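PDB 4FMH: VP1 from Merkel cell polyomavirus, which forms the pentameric building blocks of the T=7 icosahedral viral capsid and binds sialylated glycans during attachment to the host cell. Local coordinates for residues Ile95-Glu100 / Phe135-Glu140; Tyr195-Trp200 / Ser254-Val259. All blocks are in the same frame, centred on the assembly; numbering follows the deposited sequence.

Both contacts belong to the jelly-roll coat domain of VP1, and their centres lie 16 Å apart. They come in series along the chain: contact 1 (95-100 with 135-140) closes before contact 2 (195-200 with 254-259) opens. Strands 131-138 and 250-263, one from each contact, are antiparallel neighbours, and the two contacts meet there: Ala-136 N lies 2.8 Å from Ser-254 O, a probable hydrogen bond. From this pair contact 1 reaches across the jelly-roll interior to strand 89-101, whereas contact 2 reaches a turn preceding strand 200-202. Ile-197 and Ile-258 of contact 2 pack on Ile-108 of a neighbouring subunit, and Glu-100 of segment 95-100 bonds Tyr-212 of another, joining the jelly-roll packing to pentamer assembly.

Contact 1. Residues Ile95-Glu100 / Phe135-Glu140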
ATOM      1  N   ILE B  95      -5.747 -28.555   8.277  1.00 15.56           N
ATOM      2  CA  ILE B  95      -5.957 -27.499   9.277  1.00 16.52           C
ATOM      3  C   ILE B  95      -5.113 -26.236   9.068  1.00 16.04           C
ATOM      4  O   ILE B  95      -5.520 -25.141   9.466  1.00 15.54           O
ATOM      5  CB  ILE B  95      -5.852 -28.024  10.735  1.00 17.46           C
ATOM      6  CG1 ILE B  95      -4.410 -28.427  11.091  1.00 17.46           C
ATOM      7  CG2 ILE B  95      -6.851 -29.179  10.952  1.00 17.92           C
ATOM      8  CD1 ILE B  95      -4.235 -28.866  12.549  1.00 19.88           C
ATOM      9  N   SER B  96      -3.954 -26.389   8.438  1.00 15.27           N
ATOM     10  CA  SER B  96      -3.100 -25.243   8.128  1.00 15.19           C
ATOM     11  C   SER B  96      -2.146 -25.578   7.001  1.00 14.97           C
ATOM     12  O   SER B  96      -1.914 -26.751   6.698  1.00 14.83           O
ATOM     13  CB  SER B  96      -2.308 -24.787   9.362  1.00 16.59           C
ATOM     14  OG  SER B  96      -1.501 -25.835   9.874  1.00 18.90           O
ATOM     15  N   VAL B  97      -1.603 -24.534   6.381  1.00 13.66           N
ATOM     16  CA  VAL B  97      -0.642 -24.687   5.305  1.00 14.31           C
ATOM     17  C   VAL B  97       0.409 -23.586   5.378  1.00 14.40           C
ATOM     18  O   VAL B  97       0.092 -22.429   5.673  1.00 13.81           O
ATOM     19  CB  VAL B  97      -1.334 -24.704   3.900  1.00 14.05           C
ATOM     20  CG1 VAL B  97      -2.168 -23.440   3.669  1.00 15.14           C
ATOM     21  CG2 VAL B  97      -0.310 -24.897   2.777  1.00 13.92           C
ATOM     22  N   LYS B  98       1.655 -23.970   5.135  1.00 14.05           N
ATOM     23  CA  LYS B  98       2.724 -23.022   4.861  1.00 14.65           C
ATOM     24  C   LYS B  98       2.998 -23.124   3.377  1.00 14.11           C
ATOM     25  O   LYS B  98       3.280 -24.209   2.861  1.00 13.59           O
ATOM     26  CB  LYS B  98       4.000 -23.363   5.636  1.00 15.73           C
ATOM     27  CG  LYS B  98       3.952 -23.036   7.109  1.00 22.13           C
ATOM     28  CD  LYS B  98       5.338 -23.151   7.712  1.00 27.64           C
ATOM     29  CE  LYS B  98       5.413 -22.478   9.066  1.00 31.86           C
ATOM     30  NZ  LYS B  98       6.784 -22.601   9.630  1.00 33.82           N
ATOM     31  N   THR B  99       2.917 -21.995   2.687  1.00 13.33           N
ATOM     32  CA  THR B  99       3.101 -21.994   1.244  1.00 12.81           C
ATOM     33  C   THR B  99       3.990 -20.827   0.837  1.00 13.17           C
ATOM     34  O   THR B  99       3.935 -19.756   1.440  1.00 13.17           O
ATOM     35  CB  THR B  99       1.734 -22.011   0.484  1.00 12.84           C
ATOM     36  OG1 THR B  99       1.949 -22.093  -0.930  1.00 12.37           O
ATOM     37  CG2 THR B  99       0.884 -20.776   0.811  1.00 13.26           C
ATOM     38  N   GLU B 100       4.823 -21.054  -0.175  1.00 13.21           N
ATOM     39  CA  GLU B 100       5.804 -20.072  -0.604  1.00 13.90           C
ATOM     40  C   GLU B 100       6.008 -20.161  -2.104  1.00 12.73           C
ATOM     41  O   GLU B 100       6.097 -21.267  -2.657  1.00 12.32           O
ATOM     42  CB  GLU B 100       7.133 -20.337   0.119  1.00 14.84           C
ATOM     43  CG  GLU B 100       8.253 -19.340  -0.181  1.00 19.34           C
ATOM     44  CD  GLU B 100       9.295 -19.308   0.921  1.00 23.73           C
ATOM     45  OE1 GLU B 100       8.914 -19.086   2.088  1.00 27.24           O
ATOM     46  OE2 GLU B 100      10.492 -19.511   0.629  1.00 26.72           O
ATOM     47  N   PHE B 135      -3.676 -19.794  -4.563  1.00 11.61           N
ATOM     48  CA  PHE B 135      -3.497 -21.183  -4.160  1.00 11.08           C
ATOM     49  C   PHE B 135      -4.788 -21.647  -3.507  1.00 11.49           C
ATOM     50  O   PHE B 135      -5.572 -20.826  -3.001  1.00 10.23           O
ATOM     51  CB  PHE B 135      -2.265 -21.374  -3.252  1.00 10.31           C
ATOM     52  CG  PHE B 135      -2.445 -20.866  -1.839  1.00 13.33           C
ATOM     53  CD1 PHE B 135      -2.194 -19.533  -1.525  1.00 12.94           C
ATOM     54  CD2 PHE B 135      -2.845 -21.732  -0.818  1.00 13.29           C
ATOM     55  CE1 PHE B 135      -2.347 -19.063  -0.219  1.00 15.75           C
ATOM     56  CE2 PHE B 135      -2.995 -21.273   0.489  1.00 14.36           C
ATOM     57  CZ  PHE B 135      -2.749 -19.942   0.790  1.00 11.77           C
ATOM     58  N   ALA B 136      -5.013 -22.959  -3.551  1.00 11.48           N
ATOM     59  CA  ALA B 136      -6.199 -23.570  -2.979  1.00 10.75           C
ATOM     60  C   ALA B 136      -5.830 -24.908  -2.361  1.00 11.45           C
ATOM     61  O   ALA B 136      -4.996 -25.650  -2.902  1.00 11.71           O
ATOM     62  CB  ALA B 136      -7.257 -23.770  -4.048  1.00 11.57           C
ATOM     63  N   ILE B 137      -6.448 -25.190  -1.223  1.00 10.50           N
ATOM     64  CA  ILE B 137      -6.321 -26.475  -0.549  1.00 12.56           C
ATOM     65  C   ILE B 137      -7.741 -27.004  -0.364  1.00 12.65           C
ATOM     66  O   ILE B 137      -8.593 -26.307   0.199  1.00 12.83           O
ATOM     67  CB  ILE B 137      -5.639 -26.341   0.841  1.00 12.83           C
ATOM     68  CG1 ILE B 137      -4.336 -25.512   0.765  1.00 13.65           C
ATOM     69  CG2 ILE B 137      -5.431 -27.734   1.479  1.00 13.62           C
ATOM     70  CD1 ILE B 137      -3.204 -26.136  -0.049  1.00 13.52           C
ATOM     71  N   GLY B 138      -7.992 -28.224  -0.842  1.00 13.31           N
ATOM     72  CA  GLY B 138      -9.321 -28.832  -0.735  1.00 14.18           C
ATOM     73  C   GLY B 138      -9.301 -30.338  -0.533  1.00 15.39           C
ATOM     74  O   GLY B 138      -8.276 -30.991  -0.753  1.00 15.05           O
ATOM     75  N   GLY B 139     -10.442 -30.883  -0.118  1.00 15.82           N
ATOM     76  CA  GLY B 139     -10.608 -32.327   0.042  1.00 17.32           C
ATOM     77  C   GLY B 139     -11.221 -32.950  -1.200  1.00 19.04           C
ATOM     78  O   GLY B 139     -11.648 -34.111  -1.185  1.00 18.99           O
ATOM     79  N   GLU B 140     -11.254 -32.162  -2.271  1.00 18.13           N
ATOM     80  CA  GLU B 140     -11.825 -32.546  -3.560  1.00 19.06           C
ATOM     81  C   GLU B 140     -11.396 -31.481  -4.577  1.00 18.03           C
ATOM     82  O   GLU B 140     -10.895 -30.426  -4.174  1.00 15.78           O
ATOM     83  CB  GLU B 140     -13.352 -32.649  -3.470  1.00 20.14           C
ATOM     84  CG  GLU B 140     -14.072 -31.347  -3.143  1.00 21.90           C
ATOM     85  CD  GLU B 140     -15.527 -31.577  -2.786  1.00 28.63           C
ATOM     86  OE1 GLU B 140     -16.395 -31.371  -3.660  1.00 32.21           O
ATOM     87  OE2 GLU B 140     -15.799 -31.985  -1.637  1.00 27.03           O
TER
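In the jelly-roll fold of VP1, Val-97 and Thr-99 meet Phe-135 and Ile-137 across the interior, where strands 89-101 and 131-138 face each other without pairing. The separation supports this reading: the axes of the short strand segments approach to 9.5 Å, too far for backbone pairing, and no hydrogen bond links them. Their directions differ by 149°, roughly antiparallel. Alternation along each strand brings the four side chains inward, with Val-97 nearest Ile-137 in register and Thr-99 nearest Phe-135.

Val-97 uses one branch for both partners. Its CG1 sits between the backbone N and the carbonyl carbon; this methyl lies 3.9 Å from CE2 of Phe-135, approaching the ring obliquely, and 4.2 Å from CG1 of Ile-137. Val-97 and Phe-135 run past each other in opposite senses, and the valine methyl meets the CE2 flank of the ring. Beyond these pairs, Val-97 packs on Val-280 of strand 269-287, while Tyr-213 stacks with Phe-135.

Thr-99 divides its branches between apolar and polar surroundings. OG1 is anti to the backbone N (chi1 -176°) and hydrogen-bonds with Tyr-277 O and Arg-276 NH1, while CG2 is directed to the aromatic ring. The latter contact is a CH-pi interaction: Thr-99 CG2 stands 3.7 Å from the centroid of the Phe-135 ring, only 12° off its normal. The methyl thus sits over the centre with a slight shift toward the ring's outer end, where Phe-135 CZ is the closest atom at 3.7 Å from Thr-99 CG2.

Contact 2. Residues Tyr195-Trp200 / Ser254-Val259; sequences YPIEVW and SCADIV
A type I beta turn, Pro-196 to Val-199, leads into strand 200-202 and packs Ile-197 against strand 250-263 of the jelly-roll sheet, at Ala-256 and Ile-258. Pro-196 O accepts the turn's i+3 to i bond from Val-199 N at 3.1 Å and a second, i+4 to i bond from Trp-200 N at 3.0 Å. Ile-197, the second residue of the turn, projects toward the strand.

The contact is apolar and converges on one methyl, Ile-197 CD1. This atom lies 3.7 Å from Ala-256 CB and 3.9 Å from Ile-258 CD1. With chi1 -65° and chi2 159°, Ile-197 extends its CG1 branch to place that terminal methyl against the strand. Ile-258 has a similarly extended branch, and the two isoleucines meet tip to tip, whereas the short Ala-256 is touched at its CB. Asp-257, between these two strand residues, points away and forms a salt bridge with Arg-276 through OD1.

All three touching residues are buried. Ile-197 and Ala-256 also touch Tyr-132 of strand 131-138, while Ile-258 packs on Leu-271 of strand 269-287. Ile-108 of a neighbouring subunit packs on both Ile-197 and Ile-258, placing the turn and strand 250-263 together at an interface within the pentamer.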
ATOM      1  N   TYR B 195      -6.429 -26.191 -17.644  1.00 16.43           N
ATOM      2  CA  TYR B 195      -7.519 -25.252 -17.456  1.00 15.04           C
ATOM      3  C   TYR B 195      -6.926 -23.849 -17.498  1.00 14.34           C
ATOM      4  O   TYR B 195      -6.237 -23.452 -16.558  1.00 14.13           O
ATOM      5  CB  TYR B 195      -8.231 -25.516 -16.125  1.00 14.69           C
ATOM      6  CG  TYR B 195      -9.066 -26.779 -16.134  1.00 14.36           C
ATOM      7  CD1 TYR B 195      -8.509 -28.012 -15.799  1.00 15.01           C
ATOM      8  CD2 TYR B 195     -10.413 -26.736 -16.485  1.00 15.23           C
ATOM      9  CE1 TYR B 195      -9.278 -29.179 -15.812  1.00 16.24           C
ATOM     10  CE2 TYR B 195     -11.194 -27.891 -16.504  1.00 16.30           C
ATOM     11  CZ  TYR B 195     -10.617 -29.108 -16.168  1.00 19.96           C
ATOM     12  OH  TYR B 195     -11.382 -30.251 -16.185  1.00 19.45           O
ATOM     13  N   PRO B 196      -7.149 -23.111 -18.609  1.00 13.46           N
ATOM     14  CA  PRO B 196      -6.523 -21.787 -18.728  1.00 12.05           C
ATOM     15  C   PRO B 196      -7.033 -20.798 -17.687  1.00 12.12           C
ATOM     16  O   PRO B 196      -8.234 -20.716 -17.416  1.00 12.10           O
ATOM     17  CB  PRO B 196      -6.908 -21.324 -20.139  1.00 11.89           C
ATOM     18  CG  PRO B 196      -7.219 -22.608 -20.897  1.00 12.62           C
ATOM     19  CD  PRO B 196      -7.858 -23.496 -19.845  1.00 12.71           C
ATOM     20  N   ILE B 197      -6.094 -20.059 -17.115  1.00 11.79           N
ATOM     21  CA  ILE B 197      -6.386 -19.022 -16.148  1.00 11.56           C
ATOM     22  C   ILE B 197      -7.322 -17.943 -16.719  1.00 12.40           C
ATOM     23  O   ILE B 197      -8.241 -17.488 -16.024  1.00 12.21           O
ATOM     24  CB  ILE B 197      -5.072 -18.420 -15.615  1.00 11.56           C
ATOM     25  CG1 ILE B 197      -4.289 -19.495 -14.837  1.00 10.89           C
ATOM     26  CG2 ILE B 197      -5.329 -17.164 -14.762  1.00 10.44           C
ATOM     27  CD1 ILE B 197      -2.789 -19.193 -14.689  1.00 11.15           C
ATOM     28  N   GLU B 198      -7.114 -17.556 -17.983  1.00 10.98           N
ATOM     29  CA  GLU B 198      -7.927 -16.498 -18.596  1.00 11.41           C
ATOM     30  C   GLU B 198      -9.367 -16.946 -18.891  1.00 11.57           C
ATOM     31  O   GLU B 198     -10.212 -16.138 -19.287  1.00 12.43           O
ATOM     32  CB  GLU B 198      -7.258 -15.940 -19.863  1.00 11.20           C
ATOM     33  CG  GLU B 198      -7.435 -16.811 -21.124  1.00 12.18           C
ATOM     34  CD  GLU B 198      -6.943 -16.101 -22.385  1.00 16.37           C
ATOM     35  OE1 GLU B 198      -5.826 -15.546 -22.353  1.00 15.38           O
ATOM     36  OE2 GLU B 198      -7.669 -16.101 -23.404  1.00 16.95           O
ATOM     37  N   VAL B 199      -9.642 -18.231 -18.691  1.00 12.21           N
ATOM     38  CA  VAL B 199     -10.981 -18.761 -18.919  1.00 11.58           C
ATOM     39  C   VAL B 199     -11.700 -19.092 -17.606  1.00 11.96           C
ATOM     40  O   VAL B 199     -12.915 -18.922 -17.506  1.00 13.04           O
ATOM     41  CB  VAL B 199     -10.948 -20.028 -19.807  1.00 12.14           C
ATOM     42  CG1 VAL B 199     -12.347 -20.621 -19.944  1.00 10.71           C
ATOM     43  CG2 VAL B 199     -10.360 -19.715 -21.176  1.00 11.66           C
ATOM     44  N   TRP B 200     -10.943 -19.574 -16.619  1.00 12.19           N
ATOM     45  CA  TRP B 200     -11.515 -20.185 -15.408  1.00 12.15           C
ATOM     46  C   TRP B 200     -11.072 -19.484 -14.132  1.00 12.14           C
ATOM     47  O   TRP B 200      -9.886 -19.175 -13.956  1.00 13.24           O
ATOM     48  CB  TRP B 200     -11.096 -21.653 -15.305  1.00 11.33           C
ATOM     49  CG  TRP B 200     -11.515 -22.516 -16.454  1.00 11.82           C
ATOM     50  CD1 TRP B 200     -10.717 -23.002 -17.445  1.00 11.38           C
ATOM     51  CD2 TRP B 200     -12.836 -23.003 -16.726  1.00 12.42           C
ATOM     52  NE1 TRP B 200     -11.457 -23.754 -18.326  1.00 12.22           N
ATOM     53  CE2 TRP B 200     -12.760 -23.780 -17.903  1.00 12.06           C
ATOM     54  CE3 TRP B 200     -14.076 -22.863 -16.084  1.00 12.93           C
ATOM     55  CZ2 TRP B 200     -13.879 -24.420 -18.459  1.00 12.81           C
ATOM     56  CZ3 TRP B 200     -15.189 -23.490 -16.641  1.00 13.06           C
ATOM     57  CH2 TRP B 200     -15.079 -24.255 -17.820  1.00 14.12           C
ATOM     58  N   SER B 254      -3.927 -26.737  -5.517  1.00 12.87           N
ATOM     59  CA  SER B 254      -4.026 -26.006  -6.777  1.00 13.12           C
ATOM     60  C   SER B 254      -3.354 -24.659  -6.643  1.00 12.05           C
ATOM     61  O   SER B 254      -3.355 -24.075  -5.557  1.00 12.26           O
ATOM     62  CB  SER B 254      -5.494 -25.774  -7.144  1.00 12.98           C
ATOM     63  OG  SER B 254      -6.246 -26.969  -7.038  1.00 17.90           O
ATOM     64  N   CYS B 255      -2.808 -24.142  -7.740  1.00 11.54           N
ATOM     65  CA  CYS B 255      -2.211 -22.801  -7.698  1.00 10.89           C
ATOM     66  C   CYS B 255      -1.920 -22.202  -9.072  1.00 10.86           C
ATOM     67  O   CYS B 255      -2.023 -22.872 -10.105  1.00 11.05           O
ATOM     68  CB  CYS B 255      -0.933 -22.808  -6.840  1.00 10.44           C
ATOM     69  SG  CYS B 255       0.439 -23.721  -7.558  1.00 15.95           S
ATOM     70  N   ALA B 256      -1.570 -20.921  -9.064  1.00 10.62           N
ATOM     71  CA  ALA B 256      -1.098 -20.224 -10.259  1.00 10.95           C
ATOM     72  C   ALA B 256      -0.270 -19.059  -9.774  1.00 11.24           C
ATOM     73  O   ALA B 256      -0.676 -18.369  -8.832  1.00 11.72           O
ATOM     74  CB  ALA B 256      -2.264 -19.726 -11.095  1.00 11.01           C
ATOM     75  N   ASP B 257       0.895 -18.855 -10.385  1.00  9.68           N
ATOM     76  CA  ASP B 257       1.739 -17.717 -10.020  1.00 10.45           C
ATOM     77  C   ASP B 257       2.426 -17.078 -11.218  1.00 10.15           C
ATOM     78  O   ASP B 257       3.592 -17.370 -11.510  1.00 10.83           O
ATOM     79  CB  ASP B 257       2.756 -18.116  -8.947  1.00  9.51           C
ATOM     80  CG  ASP B 257       2.087 -18.470  -7.626  1.00 13.51           C
ATOM     81  OD1 ASP B 257       1.675 -17.537  -6.896  1.00 12.43           O
ATOM     82  OD2 ASP B 257       1.953 -19.683  -7.335  1.00 13.50           O
ATOM     83  N   ILE B 258       1.681 -16.219 -11.912  1.00  9.81           N
ATOM     84  CA  ILE B 258       2.219 -15.412 -13.010  1.00  9.44           C
ATOM     85  C   ILE B 258       2.923 -14.211 -12.388  1.00  9.27           C
ATOM     86  O   ILE B 258       2.329 -13.496 -11.577  1.00  7.40           O
ATOM     87  CB  ILE B 258       1.113 -14.961 -13.983  1.00  9.46           C
ATOM     88  CG1 ILE B 258       0.459 -16.187 -14.635  1.00 10.64           C
ATOM     89  CG2 ILE B 258       1.687 -14.005 -15.051  1.00  8.28           C
ATOM     90  CD1 ILE B 258      -0.883 -15.908 -15.339  1.00 10.79           C
ATOM     91  N   VAL B 259       4.189 -14.008 -12.749  1.00  9.12           N
ATOM     92  CA  VAL B 259       5.015 -12.979 -12.086  1.00  9.24           C
ATOM     93  C   VAL B 259       5.384 -11.805 -12.991  1.00 10.56           C
ATOM     94  O   VAL B 259       6.112 -10.897 -12.578  1.00 11.35           O
ATOM     95  CB  VAL B 259       6.303 -13.571 -11.467  1.00  9.49           C
ATOM     96  CG1 VAL B 259       5.960 -14.474 -10.284  1.00  9.83           C
ATOM     97  CG2 VAL B 259       7.142 -14.310 -12.523  1.00  8.53           C
TER